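Tryptophanyl-tRNA synthetase (Cryptosporidium parvum Iowa II, PDB 3HV0) probably catalyses the ATP-dependent attachment of L-tryptophan to tRNA(Trp) as a class I aminoacyl-tRNA synthetase, this chain being the C-terminal synthetase portion of a longer protein. Local coordinates at residues 46-51 / 99-104; 51-56 / 325-330; 59-64 / 236-241. All coordinates share one frame; numbering follows the deposited sequence.

Contact 1 (46-51 / 99-104); sequences KAHHFF and TKYLQD
A helix N-cap, His-48, is pressed by its CB against the ring of Tyr-101 on helix 93-106. The contact is a CH-pi one: His-48 CB stands 3.3 Å from the centroid of the Tyr-101 ring and only 8° off the ring normal, hence squarely over one face. Both side chains carry CG anti to the backbone N (chi1 155° for Tyr-101), and they run antiparallel alongside one another. The imidazole therefore comes to lie beside the root of the tyrosine, with His-48 CD2 3.5 Å from Tyr-101 CB. The two ring planes stand 48° apart, an oblique pair rather than a stack. His-48 ND1 meanwhile accepts from Phe-50 N at 3.2 Å, an almost straight capping bond that fixes the imidazole's rotation.

Helix 93-106 links the parallel neighbours 76-81 and 110-114, a beta-alpha-beta unit of the Rossmann-type catalytic domain, and it follows the HIGH-type signature of class I synthetases. Tyr-101 reaches from this helix across to the chain leading into helix 49-52. At the phenol end, His-48 N donates to Tyr-101 OH, a weak bond of 3.3 Å. A water between that hydroxyl and Lys-46 O donates weakly to the carbonyl, but lies so close to the hydroxyl that this second link is doubtful. Farther out along the same side of the ring, Phe-51 crosses the tyrosine at about a right angle, its ring edge (CE2) 3.9 Å from Tyr-101 CE2. Beyond the two segments, helix 33-43 adds Ile-36 against Phe-51 and Met-39 against Tyr-101.

Contact 2 (51-56 / 325-330); sequences FRRNIF and EDDEKL
Two consecutive arginines, Arg-52 and Arg-53, converge on the single carboxylate of Asp-327, each taking a different oxygen. The two grips are unequal. Arg-53 NH2 donates to Asp-327 OD2 at 2.5 Å, a short distance that deserves some caution at this resolution, and the oxygen lies at the edge of the guanidinium, near its plane. Seen from the carboxylate, the same bond arrives from above, 42° out of plane, and the two flat groups are turned steeply against each other. Arg-52 NH2 reaches Asp-327 OD1 at 3.1 Å, but with an N-H...O angle of 125° this bond is weak, and here the planes are nearly perpendicular.

The chain shapes explain how neighbours on one backbone reach one target: Arg-53 bends at chi2 (-86°), whereas Arg-52 stays extended there and bends at chi3. Arg-53 NH2 also donates to Met-324 O, so this nitrogen is held by a carboxylate and a carbonyl, while its sister NH1 has Leu-330 CD1 packed 3.6 Å away.

Both backbones are at helix ends. Beyond Arg-53, Asn-54 takes positive phi and closes helix 49-52 with a Schellman motif; on the other segment, Asp-326 N-caps helix 327-339, its OD2 accepting from Lys-329 N at 3.2 Å. Asp-327 thus sits in the first helical turn, where its negative charge should be favoured by the helix dipole. The arrangement is a salt-bridge network between a Schellman-closed helix end and a capped helix start, joining the edge of the catalytic domain to the helical region that includes helices 315-323 and 327-339, which in tryptophanyl-tRNA synthetases generally forms the anticodon-binding part.

Contact 3 (59-64 / 236-241); sequences HRDFEK and MVRDVA
Arg-238 points from helix 231-240 toward Arg-60 and Asp-61, and its side chain can be followed outward atom by atom. From CB the chain leaves with CG anti to the carbonyl carbon, and these first two carbons meet nothing of 59-64 closely. CD is the first to meet the other segment, 4.1 Å from Arg-60 CD, as the two arginines pass each other at a slant. A bend at chi3 (59°) then turns the end of the chain, and NE too lies 4.1 Å from Arg-60 CD. Further on, Arg-60 CB sits over one face of the guanidinium, toward its rim.

At the tip the grip is end-on: Arg-238 NH1 and NH2 both donate to Asp-61 OD2, each at 2.8 Å. The oxygen lies in the guanidinium plane, 3° from it, yet both nitrogens meet it from the same face of the carboxylate, well above its plane. The groups are turned 69° apart, so this is a forked bond to one oxygen rather than a flat two-oxygen pairing. Arg-238 NH1 is held further by Pro-249 O.

The like charges stay separate, Arg-60 NE lying 4.8 Å from Arg-238 NE. Arg-60 sends its NH1 into a salt bridge with Asp-231 instead, so each arginine has its own aspartate, and this probably eases the repulsion. Asp-61, with positive phi, makes the turn from strand 56-60 into helix 62-70, where Phe-62 N donates to His-59 ND1. The salt bridge joins this turn to the crossover helix between parallel strands 222-227 and 250-254, a beta-alpha-beta unit of the Rossmann fold, with the Arg-60 side chain about 12 Å from the bound tryptophan.

One run of chain, 46-64, supplies the first segment of every contact; the partners follow in the order 99-104, 236-241 and 325-330. Contacts 1 and 2 lie close, centres 12 Å apart, sharing Phe-51 and helix 49-52, and Phe-50 O probably accepts from Ile-55 N and Phe-56 N where that helix gives way to strand 56-60. Contact 3, at the far end of the strand, is centred 21 Å from contact 1 and 27 Å from contact 2. Helix 49-52, strand 56-60 and the turn that follows it therefore tie three distant parts together: two crossover helices of the catalytic sheet and the helical region around 315-323 and 327-339.

Contact 1 (46-51 / 99-104)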
loop_
_atom_site.group_PDB
_atom_site.type_symbol
_atom_site.label_atom_id
_atom_site.label_comp_id
_atom_site.label_asym_id
_atom_site.label_seq_id
_atom_site.Cartn_x
_atom_site.Cartn_y
_atom_site.Cartn_z
ATOM N N LYS A 46 -36.140 -3.214 -21.235
ATOM C CA LYS A 46 -35.982 -4.614 -21.630
ATOM C C LYS A 46 -34.536 -5.020 -21.307
ATOM O O LYS A 46 -33.647 -4.171 -21.247
ATOM C CB LYS A 46 -36.352 -4.797 -23.119
ATOM C CG LYS A 46 -35.376 -5.636 -23.947
ATOM C CD LYS A 46 -35.834 -5.753 -25.399
ATOM C CE LYS A 46 -36.908 -6.817 -25.574
ATOM N NZ LYS A 46 -36.372 -8.205 -25.410
ATOM N N ALA A 47 -34.319 -6.308 -21.068
ATOM C CA ALA A 47 -33.050 -6.776 -20.498
ATOM C C ALA A 47 -31.964 -6.776 -21.547
ATOM O O ALA A 47 -32.196 -7.106 -22.710
ATOM C CB ALA A 47 -33.196 -8.171 -19.901
ATOM N N HIS A 48 -30.767 -6.406 -21.122
ATOM C CA HIS A 48 -29.625 -6.473 -21.997
ATOM C C HIS A 48 -29.440 -7.910 -22.435
ATOM O O HIS A 48 -29.629 -8.832 -21.641
ATOM C CB HIS A 48 -28.383 -5.990 -21.285
ATOM C CG HIS A 48 -27.259 -5.653 -22.202
ATOM N ND1 HIS A 48 -26.323 -6.579 -22.603
ATOM C CD2 HIS A 48 -26.911 -4.486 -22.788
ATOM C CE1 HIS A 48 -25.433 -5.994 -23.384
ATOM N NE2 HIS A 48 -25.771 -4.723 -23.519
ATOM N N HIS A 49 -29.082 -8.102 -23.701
ATOM C CA HIS A 49 -28.934 -9.447 -24.241
ATOM C C HIS A 49 -27.832 -10.310 -23.579
ATOM O O HIS A 49 -27.931 -11.528 -23.633
ATOM C CB HIS A 49 -28.801 -9.426 -25.782
ATOM C CG HIS A 49 -27.613 -8.668 -26.287
ATOM N ND1 HIS A 49 -27.620 -7.301 -26.456
ATOM C CD2 HIS A 49 -26.384 -9.089 -26.664
ATOM C CE1 HIS A 49 -26.444 -6.912 -26.914
ATOM N NE2 HIS A 49 -25.679 -7.979 -27.052
ATOM N N PHE A 50 -26.827 -9.735 -22.915
ATOM C CA PHE A 50 -25.879 -10.602 -22.183
ATOM C C PHE A 50 -26.569 -11.460 -21.115
ATOM O O PHE A 50 -25.984 -12.421 -20.597
ATOM C CB PHE A 50 -24.724 -9.823 -21.526
ATOM C CG PHE A 50 -23.825 -9.112 -22.501
ATOM C CD1 PHE A 50 -23.742 -9.496 -23.839
ATOM C CD2 PHE A 50 -23.060 -8.046 -22.088
ATOM C CE1 PHE A 50 -22.933 -8.817 -24.713
ATOM C CE2 PHE A 50 -22.240 -7.385 -22.969
ATOM C CZ PHE A 50 -22.181 -7.767 -24.279
ATOM N N PHE A 51 -27.794 -11.101 -20.765
ATOM C CA PHE A 51 -28.559 -11.901 -19.844
ATOM C C PHE A 51 -29.127 -13.089 -20.599
ATOM O O PHE A 51 -28.810 -14.237 -20.274
ATOM C CB PHE A 51 -29.695 -11.088 -19.246
ATOM C CG PHE A 51 -29.289 -10.174 -18.101
ATOM C CD1 PHE A 51 -28.879 -10.701 -16.884
ATOM C CD2 PHE A 51 -29.408 -8.792 -18.218
ATOM C CE1 PHE A 51 -28.582 -9.881 -15.836
ATOM C CE2 PHE A 51 -29.108 -7.972 -17.165
ATOM C CZ PHE A 51 -28.698 -8.516 -15.978
ATOM N N THR A 99 -21.759 -2.900 -17.903
ATOM C CA THR A 99 -21.848 -1.892 -16.859
ATOM C C THR A 99 -22.502 -0.573 -17.300
ATOM O O THR A 99 -23.200 0.076 -16.523
ATOM C CB THR A 99 -20.461 -1.537 -16.371
ATOM O OG1 THR A 99 -19.778 -2.737 -15.955
ATOM C CG2 THR A 99 -20.574 -0.512 -15.222
ATOM N N LYS A 100 -22.236 -0.143 -18.528
ATOM C CA LYS A 100 -22.874 1.063 -19.058
ATOM C C LYS A 100 -24.380 0.821 -19.076
ATOM O O LYS A 100 -25.153 1.659 -18.641
ATOM C CB LYS A 100 -22.358 1.370 -20.477
ATOM C CG LYS A 100 -22.608 2.795 -20.979
ATOM C CD LYS A 100 -23.759 2.847 -21.963
ATOM C CE LYS A 100 -24.108 4.295 -22.420
ATOM N NZ LYS A 100 -24.399 5.213 -21.270
ATOM N N TYR A 101 -24.776 -0.352 -19.553
ATOM C CA TYR A 101 -26.181 -0.717 -19.592
ATOM C C TYR A 101 -26.762 -0.683 -18.166
ATOM O O TYR A 101 -27.873 -0.173 -17.946
ATOM C CB TYR A 101 -26.386 -2.098 -20.228
ATOM C CG TYR A 101 -27.654 -2.745 -19.776
ATOM C CD1 TYR A 101 -28.883 -2.367 -20.321
ATOM C CD2 TYR A 101 -27.644 -3.710 -18.767
ATOM C CE1 TYR A 101 -30.069 -2.949 -19.893
ATOM C CE2 TYR A 101 -28.826 -4.295 -18.325
ATOM C CZ TYR A 101 -30.036 -3.902 -18.892
ATOM O OH TYR A 101 -31.201 -4.494 -18.474
ATOM N N LEU A 102 -26.004 -1.217 -17.203
ATOM C CA LEU A 102 -26.464 -1.200 -15.822
ATOM C C LEU A 102 -26.534 0.230 -15.264
ATOM O O LEU A 102 -27.381 0.540 -14.437
ATOM C CB LEU A 102 -25.564 -2.050 -14.944
ATOM C CG LEU A 102 -25.563 -3.563 -15.163
ATOM C CD1 LEU A 102 -24.367 -4.159 -14.405
ATOM C CD2 LEU A 102 -26.871 -4.187 -14.736
ATOM N N GLN A 103 -25.627 1.089 -15.706
ATOM C CA GLN A 103 -25.613 2.466 -15.265
ATOM C C GLN A 103 -26.789 3.208 -15.873
ATOM O O GLN A 103 -27.398 4.022 -15.224
ATOM C CB GLN A 103 -24.297 3.157 -15.633
ATOM C CG GLN A 103 -24.129 4.547 -14.999
ATOM C CD GLN A 103 -22.878 5.274 -15.469
ATOM O OE1 GLN A 103 -22.647 5.425 -16.670
ATOM N NE2 GLN A 103 -22.078 5.745 -14.526
ATOM N N ASP A 104 -27.108 2.915 -17.125
ATOM C CA ASP A 104 -28.225 3.553 -17.802
ATOM C C ASP A 104 -29.548 3.073 -17.222
ATOM O O ASP A 104 -30.524 3.816 -17.195
ATOM C CB ASP A 104 -28.208 3.222 -19.298
ATOM C CG ASP A 104 -26.977 3.724 -20.001
ATOM O OD1 ASP A 104 -26.232 4.561 -19.440
ATOM O OD2 ASP A 104 -26.749 3.267 -21.137
HETATM O O HOH W 1 -33.496 -3.714 -18.667
#

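Contact 2 (51-56 / 325-330)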
loop_
_atom_site.group_PDB
_atom_site.type_symbol
_atom_site.label_atom_id
_atom_site.label_comp_id
_atom_site.label_asym_id
_atom_site.label_seq_id
_atom_site.Cartn_x
_atom_site.Cartn_y
_atom_site.Cartn_z
ATOM N N PHE A 51 -27.794 -11.101 -20.765
ATOM C CA PHE A 51 -28.559 -11.901 -19.844
ATOM C C PHE A 51 -29.127 -13.089 -20.599
ATOM O O PHE A 51 -28.810 -14.237 -20.274
ATOM C CB PHE A 51 -29.695 -11.088 -19.246
ATOM C CG PHE A 51 -29.289 -10.174 -18.101
ATOM C CD1 PHE A 51 -28.879 -10.701 -16.884
ATOM C CD2 PHE A 51 -29.408 -8.792 -18.218
ATOM C CE1 PHE A 51 -28.582 -9.881 -15.836
ATOM C CE2 PHE A 51 -29.108 -7.972 -17.165
ATOM C CZ PHE A 51 -28.698 -8.516 -15.978
ATOM N N ARG A 52 -29.936 -12.802 -21.624
ATOM C CA ARG A 52 -30.586 -13.829 -22.453
ATOM C C ARG A 52 -29.612 -14.883 -22.980
ATOM O O ARG A 52 -29.928 -16.065 -23.005
ATOM C CB ARG A 52 -31.317 -13.199 -23.655
ATOM C CG ARG A 52 -32.174 -11.972 -23.315
ATOM C CD ARG A 52 -33.241 -11.683 -24.387
ATOM N NE ARG A 52 -32.659 -11.385 -25.701
ATOM C CZ ARG A 52 -32.235 -10.184 -26.121
ATOM N NH1 ARG A 52 -32.294 -9.102 -25.339
ATOM N NH2 ARG A 52 -31.740 -10.064 -27.355
ATOM N N ARG A 53 -28.429 -14.455 -23.399
ATOM C CA ARG A 53 -27.475 -15.353 -24.041
ATOM C C ARG A 53 -26.569 -16.053 -23.014
ATOM O O ARG A 53 -25.674 -16.800 -23.392
ATOM C CB ARG A 53 -26.605 -14.580 -25.050
ATOM C CG ARG A 53 -27.329 -13.592 -25.972
ATOM C CD ARG A 53 -27.857 -14.245 -27.204
ATOM N NE ARG A 53 -28.679 -13.349 -28.033
ATOM C CZ ARG A 53 -28.206 -12.465 -28.914
ATOM N NH1 ARG A 53 -26.884 -12.306 -29.093
ATOM N NH2 ARG A 53 -29.061 -11.731 -29.614
ATOM N N ASN A 54 -26.794 -15.789 -21.728
ATOM C CA ASN A 54 -25.966 -16.333 -20.617
ATOM C C ASN A 54 -24.470 -16.010 -20.740
ATOM O O ASN A 54 -23.603 -16.847 -20.483
ATOM C CB ASN A 54 -26.186 -17.852 -20.437
ATOM C CG ASN A 54 -27.665 -18.222 -20.283
ATOM O OD1 ASN A 54 -28.375 -17.675 -19.445
ATOM N ND2 ASN A 54 -28.129 -19.146 -21.105
ATOM N N ILE A 55 -24.190 -14.774 -21.127
ATOM C CA ILE A 55 -22.833 -14.252 -21.199
ATOM C C ILE A 55 -22.473 -13.758 -19.808
ATOM O O ILE A 55 -21.371 -13.986 -19.335
ATOM C CB ILE A 55 -22.707 -13.062 -22.199
ATOM C CG1 ILE A 55 -23.142 -13.457 -23.612
ATOM C CG2 ILE A 55 -21.265 -12.521 -22.210
ATOM C CD1 ILE A 55 -22.135 -14.266 -24.383
ATOM N N PHE A 56 -23.392 -13.022 -19.196
ATOM C CA PHE A 56 -23.409 -12.843 -17.751
ATOM C C PHE A 56 -24.371 -13.894 -17.240
ATOM O O PHE A 56 -25.598 -13.754 -17.383
ATOM C CB PHE A 56 -23.854 -11.432 -17.345
ATOM C CG PHE A 56 -22.740 -10.434 -17.331
ATOM C CD1 PHE A 56 -22.402 -9.730 -18.478
ATOM C CD2 PHE A 56 -21.987 -10.234 -16.183
ATOM C CE1 PHE A 56 -21.344 -8.823 -18.463
ATOM C CE2 PHE A 56 -20.943 -9.330 -16.164
ATOM C CZ PHE A 56 -20.625 -8.617 -17.302
ATOM N N GLU A 325 -26.793 -7.844 -32.102
ATOM C CA GLU A 325 -28.039 -7.378 -31.479
ATOM C C GLU A 325 -29.301 -7.899 -32.186
ATOM O O GLU A 325 -30.404 -7.751 -31.661
ATOM C CB GLU A 325 -28.059 -5.840 -31.413
ATOM C CG GLU A 325 -27.240 -5.278 -30.248
ATOM C CD GLU A 325 -26.356 -4.091 -30.628
ATOM O OE1 GLU A 325 -26.826 -3.178 -31.347
ATOM O OE2 GLU A 325 -25.180 -4.074 -30.196
ATOM N N ASP A 326 -29.142 -8.498 -33.367
ATOM C CA ASP A 326 -30.270 -9.071 -34.097
ATOM C C ASP A 326 -30.392 -10.566 -33.791
ATOM O O ASP A 326 -29.543 -11.359 -34.203
ATOM C CB ASP A 326 -30.091 -8.845 -35.604
ATOM C CG ASP A 326 -31.404 -8.937 -36.380
ATOM O OD1 ASP A 326 -31.700 -7.981 -37.131
ATOM O OD2 ASP A 326 -32.135 -9.950 -36.249
ATOM N N ASP A 327 -31.446 -10.945 -33.070
ATOM C CA ASP A 327 -31.674 -12.350 -32.705
ATOM C C ASP A 327 -31.950 -13.202 -33.936
ATOM O O ASP A 327 -31.321 -14.242 -34.138
ATOM C CB ASP A 327 -32.861 -12.491 -31.736
ATOM C CG ASP A 327 -32.507 -12.145 -30.298
ATOM O OD1 ASP A 327 -33.330 -11.474 -29.641
ATOM O OD2 ASP A 327 -31.421 -12.539 -29.811
ATOM N N GLU A 328 -32.899 -12.747 -34.752
ATOM C CA GLU A 328 -33.376 -13.510 -35.907
ATOM C C GLU A 328 -32.248 -13.874 -36.868
ATOM O O GLU A 328 -32.237 -14.972 -37.429
ATOM C CB GLU A 328 -34.464 -12.728 -36.651
ATOM N N LYS A 329 -31.307 -12.954 -37.059
ATOM C CA LYS A 329 -30.117 -13.241 -37.860
ATOM C C LYS A 329 -29.305 -14.373 -37.236
ATOM O O LYS A 329 -28.932 -15.335 -37.918
ATOM C CB LYS A 329 -29.213 -12.009 -37.986
ATOM C CG LYS A 329 -29.644 -10.997 -39.038
ATOM C CD LYS A 329 -28.459 -10.568 -39.918
ATOM C CE LYS A 329 -28.327 -9.047 -40.033
ATOM N NZ LYS A 329 -27.731 -8.441 -38.810
ATOM N N LEU A 330 -29.049 -14.242 -35.936
ATOM C CA LEU A 330 -28.163 -15.150 -35.210
ATOM C C LEU A 330 -28.637 -16.598 -35.276
ATOM O O LEU A 330 -27.868 -17.474 -35.658
ATOM C CB LEU A 330 -27.994 -14.687 -33.755
ATOM C CG LEU A 330 -26.629 -14.982 -33.133
ATOM C CD1 LEU A 330 -26.145 -13.812 -32.330
ATOM C CD2 LEU A 330 -26.694 -16.206 -32.259
#

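Contact 3 (59-64 / 236-241)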
loop_
_atom_site.group_PDB
_atom_site.type_symbol
_atom_site.label_atom_id
_atom_site.label_comp_id
_atom_site.label_asym_id
_atom_site.label_seq_id
_atom_site.Cartn_x
_atom_site.Cartn_y
_atom_site.Cartn_z
ATOM N N HIS A 59 -23.989 -15.010 -10.445
ATOM C CA HIS A 59 -24.008 -13.921 -9.466
ATOM C C HIS A 59 -23.786 -14.362 -8.015
ATOM O O HIS A 59 -23.890 -15.532 -7.678
ATOM C CB HIS A 59 -25.323 -13.173 -9.551
ATOM C CG HIS A 59 -26.483 -13.932 -8.984
ATOM N ND1 HIS A 59 -27.094 -13.583 -7.799
ATOM C CD2 HIS A 59 -27.125 -15.038 -9.427
ATOM C CE1 HIS A 59 -28.072 -14.433 -7.548
ATOM N NE2 HIS A 59 -28.107 -15.326 -8.517
ATOM N N ARG A 60 -23.454 -13.389 -7.174
ATOM C CA ARG A 60 -23.537 -13.492 -5.718
ATOM C C ARG A 60 -24.355 -12.318 -5.195
ATOM O O ARG A 60 -23.982 -11.168 -5.377
ATOM C CB ARG A 60 -22.148 -13.434 -5.096
ATOM C CG ARG A 60 -21.234 -14.498 -5.609
ATOM C CD ARG A 60 -19.921 -14.595 -4.838
ATOM N NE ARG A 60 -19.638 -16.010 -4.588
ATOM C CZ ARG A 60 -18.446 -16.591 -4.667
ATOM N NH1 ARG A 60 -17.365 -15.891 -4.979
ATOM N NH2 ARG A 60 -18.336 -17.887 -4.418
ATOM N N ASP A 61 -25.485 -12.624 -4.570
ATOM C CA ASP A 61 -26.355 -11.633 -3.928
ATOM C C ASP A 61 -26.733 -10.475 -4.838
ATOM O O ASP A 61 -26.876 -9.342 -4.362
ATOM C CB ASP A 61 -25.720 -11.094 -2.632
ATOM C CG ASP A 61 -25.635 -12.141 -1.528
ATOM O OD1 ASP A 61 -26.248 -13.216 -1.626
ATOM O OD2 ASP A 61 -24.940 -11.886 -0.541
ATOM N N PHE A 62 -26.871 -10.753 -6.135
ATOM C CA PHE A 62 -27.483 -9.809 -7.063
ATOM C C PHE A 62 -28.940 -9.571 -6.667
ATOM O O PHE A 62 -29.454 -8.489 -6.860
ATOM C CB PHE A 62 -27.398 -10.325 -8.502
ATOM C CG PHE A 62 -28.023 -9.400 -9.532
ATOM C CD1 PHE A 62 -27.457 -8.167 -9.824
ATOM C CD2 PHE A 62 -29.167 -9.774 -10.212
ATOM C CE1 PHE A 62 -28.026 -7.327 -10.756
ATOM C CE2 PHE A 62 -29.744 -8.931 -11.156
ATOM C CZ PHE A 62 -29.180 -7.706 -11.419
ATOM N N GLU A 63 -29.599 -10.573 -6.101
ATOM C CA GLU A 63 -30.990 -10.388 -5.615
ATOM C C GLU A 63 -31.066 -9.334 -4.485
ATOM O O GLU A 63 -32.067 -8.657 -4.341
ATOM C CB GLU A 63 -31.664 -11.729 -5.233
ATOM C CG GLU A 63 -31.252 -12.372 -3.900
ATOM C CD GLU A 63 -29.811 -12.840 -3.862
ATOM O OE1 GLU A 63 -29.206 -12.988 -4.952
ATOM O OE2 GLU A 63 -29.285 -13.046 -2.733
ATOM N N LYS A 64 -29.979 -9.152 -3.738
ATOM C CA LYS A 64 -29.909 -8.072 -2.746
ATOM C C LYS A 64 -29.970 -6.687 -3.398
ATOM O O LYS A 64 -30.626 -5.797 -2.872
ATOM C CB LYS A 64 -28.638 -8.188 -1.888
ATOM N N MET A 236 -13.016 -13.347 -1.225
ATOM C CA MET A 236 -12.238 -12.938 -0.051
ATOM C C MET A 236 -12.865 -11.733 0.680
ATOM O O MET A 236 -13.098 -11.771 1.876
ATOM C CB MET A 236 -10.811 -12.598 -0.491
ATOM C CG MET A 236 -9.923 -12.017 0.598
ATOM S SD MET A 236 -8.615 -11.028 -0.128
ATOM C CE MET A 236 -9.586 -9.727 -0.928
ATOM N N VAL A 237 -13.148 -10.675 -0.064
ATOM C CA VAL A 237 -13.715 -9.471 0.513
ATOM C C VAL A 237 -15.131 -9.693 1.098
ATOM O O VAL A 237 -15.509 -9.030 2.054
ATOM C CB VAL A 237 -13.717 -8.307 -0.502
ATOM C CG1 VAL A 237 -15.067 -8.205 -1.206
ATOM C CG2 VAL A 237 -13.385 -7.006 0.208
ATOM N N ARG A 238 -15.900 -10.626 0.556
ATOM C CA ARG A 238 -17.202 -10.965 1.160
ATOM C C ARG A 238 -17.050 -11.683 2.504
ATOM O O ARG A 238 -17.926 -11.617 3.361
ATOM C CB ARG A 238 -18.053 -11.822 0.210
ATOM C CG ARG A 238 -18.789 -11.009 -0.838
ATOM C CD ARG A 238 -19.521 -11.894 -1.843
ATOM N NE ARG A 238 -20.504 -12.764 -1.203
ATOM C CZ ARG A 238 -21.783 -12.458 -0.983
ATOM N NH1 ARG A 238 -22.287 -11.281 -1.345
ATOM N NH2 ARG A 238 -22.574 -13.340 -0.390
ATOM N N ASP A 239 -15.946 -12.390 2.672
ATOM C CA ASP A 239 -15.651 -13.033 3.925
ATOM C C ASP A 239 -15.174 -12.037 4.979
ATOM O O ASP A 239 -15.419 -12.269 6.162
ATOM C CB ASP A 239 -14.604 -14.139 3.737
ATOM C CG ASP A 239 -15.219 -15.462 3.315
ATOM O OD1 ASP A 239 -16.060 -15.482 2.391
ATOM O OD2 ASP A 239 -14.859 -16.493 3.927
ATOM N N VAL A 240 -14.492 -10.958 4.587
ATOM C CA VAL A 240 -14.003 -9.985 5.588
ATOM C C VAL A 240 -15.010 -8.879 5.925
ATOM O O VAL A 240 -14.948 -8.324 7.025
ATOM C CB VAL A 240 -12.626 -9.354 5.218
ATOM C CG1 VAL A 240 -11.589 -10.422 5.095
ATOM C CG2 VAL A 240 -12.710 -8.588 3.941
ATOM N N ALA A 241 -15.922 -8.575 5.004
ATOM C CA ALA A 241 -16.972 -7.562 5.218
ATOM C C ALA A 241 -17.581 -7.536 6.630
ATOM O O ALA A 241 -17.591 -6.499 7.276
ATOM C CB ALA A 241 -18.104 -7.731 4.179
#